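Triacylglycerol lipase (PDB 3O0D) probably hydrolyses the ester bonds of triacylglycerols as a secreted, glycosylated lipase of the alpha/beta-hydrolase fold. Local coordinates at residues E19-L24 / Q155-G160. Residues are numbered along the deposited sequence; the frame is centred on the assembly and turned at random.
Sequences EKYARL and QIAVTG
The phenolic oxygen of Tyr-21 receives a hydrogen bond from the side-chain amide of Gln-80 while OH itself lies against the methyl of Ala-157, 4.0 Å from CB. The same amide nitrogen also bonds to OE1 of Gln-155, so Gln-80, on the neighbouring strand 80-87, bonds to a residue of each segment. What meets directly across 19-24 and 155-160 is mostly carbon against carbon, with no hydrogen bond. The ring of Tyr-21 lies obliquely against the strand, with CE1 3.9 Å from CB of Ala-157 and CD1 4.1 Å from CB of Thr-159, and thus spans two successive side chains of the same strand face. With chi1 at -69°, CG lies beside the backbone N and the ring runs back along the strand from Thr-159 to Ala-157; Phe-17, one helical turn earlier, meets it edge-to-face.

Helix-on-sheet packing of an alpha/beta-hydrolase is seen here in a simple form. Strand 155-161 runs parallel between 80-87 and 183-187; helix 12-27 covers one face, the segment axes 7.8 Å apart at an angle of 67°, while Val-158 and Ile-156 meet helix 163-177 on the other. The strand leads into a GxSxG pattern beginning at Gly-160, consistent with the nucleophile elbow of such lipases.

Both branches of Thr-159 touch the helix. Its OG1, anti to the backbone N (chi1 -170°), lies 3.8 Å from CB of Tyr-21 while giving a hydrogen bond to the carbonyl of Val-185 on the neighbouring strand, which satisfies this buried hydroxyl. CG2 touches CB of Leu-24 at 4.1 Å and CD1 of Tyr-21 at 4.2 Å.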
# COMPACT_ATOMS: atom_id res chain seq x y z
N GLU A 19 -11.88 0.97 5.08
CA GLU A 19 -11.67 1.97 6.16
C GLU A 19 -10.77 1.45 7.22
O GLU A 19 -9.91 2.16 7.73
CB GLU A 19 -13.04 2.41 6.69
CG GLU A 19 -12.96 3.40 7.85
CD GLU A 19 -14.40 3.77 8.34
OE1 GLU A 19 -15.09 2.87 8.86
OE2 GLU A 19 -14.76 4.95 8.12
N LYS A 20 -10.97 0.17 7.57
CA LYS A 20 -10.07 -0.46 8.53
C LYS A 20 -8.56 -0.33 8.19
O LYS A 20 -7.78 0.11 9.11
CB LYS A 20 -10.45 -1.95 8.71
CG LYS A 20 -9.38 -2.68 9.53
CD LYS A 20 -9.86 -4.17 9.65
CE LYS A 20 -8.72 -5.01 10.21
NZ LYS A 20 -9.15 -6.45 10.38
N TYR A 21 -8.25 -0.63 6.94
CA TYR A 21 -6.80 -0.61 6.50
C TYR A 21 -6.40 0.89 6.41
O TYR A 21 -5.24 1.28 6.80
CB TYR A 21 -6.48 -1.47 5.25
CG TYR A 21 -6.64 -2.90 5.69
CD1 TYR A 21 -5.62 -3.53 6.44
CD2 TYR A 21 -7.83 -3.56 5.49
CE1 TYR A 21 -5.78 -4.76 6.94
CE2 TYR A 21 -7.99 -4.85 6.03
CZ TYR A 21 -6.96 -5.40 6.75
OH TYR A 21 -7.12 -6.66 7.27
N ALA A 22 -7.32 1.76 6.05
CA ALA A 22 -6.90 3.14 6.10
C ALA A 22 -6.51 3.58 7.49
O ALA A 22 -5.59 4.38 7.68
CB ALA A 22 -8.05 4.10 5.53
N ARG A 23 -7.25 3.14 8.50
CA ARG A 23 -6.91 3.48 9.84
C ARG A 23 -5.56 2.87 10.28
O ARG A 23 -4.81 3.51 10.88
CB ARG A 23 -7.96 3.04 10.86
CG ARG A 23 -9.35 3.60 10.69
CD ARG A 23 -10.15 3.27 11.94
NE ARG A 23 -11.57 3.47 11.81
CZ ARG A 23 -12.18 4.63 11.91
NH1 ARG A 23 -11.53 5.73 12.16
NH2 ARG A 23 -13.47 4.65 11.78
N LEU A 24 -5.32 1.62 9.97
CA LEU A 24 -4.08 0.98 10.36
C LEU A 24 -2.90 1.75 9.70
O LEU A 24 -1.83 1.91 10.36
CB LEU A 24 -4.02 -0.49 9.93
CG LEU A 24 -4.93 -1.28 10.89
CD1 LEU A 24 -5.18 -2.69 10.20
CD2 LEU A 24 -4.46 -1.48 12.40
N GLN A 155 -3.85 -14.65 9.64
CA GLN A 155 -3.70 -14.14 8.26
C GLN A 155 -2.73 -12.96 8.38
O GLN A 155 -2.89 -12.12 9.28
CB GLN A 155 -5.03 -13.55 7.73
CG GLN A 155 -4.90 -12.97 6.32
CD GLN A 155 -6.17 -12.33 5.79
OE1 GLN A 155 -6.82 -11.53 6.48
NE2 GLN A 155 -6.52 -12.68 4.56
N ILE A 156 -1.77 -12.86 7.46
CA ILE A 156 -0.82 -11.74 7.39
C ILE A 156 -1.43 -10.67 6.51
O ILE A 156 -1.88 -10.98 5.40
CB ILE A 156 0.47 -12.24 6.73
CG1 ILE A 156 1.11 -13.34 7.59
CG2 ILE A 156 1.47 -11.08 6.44
CD1 ILE A 156 2.04 -14.28 6.77
N ALA A 157 -1.44 -9.42 6.99
CA ALA A 157 -1.96 -8.30 6.20
C ALA A 157 -0.91 -7.18 6.18
O ALA A 157 -0.42 -6.81 7.28
CB ALA A 157 -3.26 -7.71 6.86
N VAL A 158 -0.59 -6.72 4.96
CA VAL A 158 0.46 -5.67 4.81
C VAL A 158 -0.26 -4.45 4.27
O VAL A 158 -0.98 -4.57 3.28
CB VAL A 158 1.54 -6.08 3.86
CG1 VAL A 158 2.74 -5.11 4.03
CG2 VAL A 158 1.97 -7.49 4.30
N THR A 159 -0.06 -3.31 4.92
CA THR A 159 -0.71 -2.07 4.43
C THR A 159 0.22 -0.87 4.57
O THR A 159 1.14 -0.87 5.33
CB THR A 159 -2.12 -1.85 5.10
OG1 THR A 159 -2.82 -0.76 4.43
CG2 THR A 159 -1.97 -1.51 6.50
N GLY A 160 -0.05 0.13 3.76
CA GLY A 160 0.75 1.39 3.96
C GLY A 160 0.17 2.43 3.02
O GLY A 160 -0.41 2.14 1.97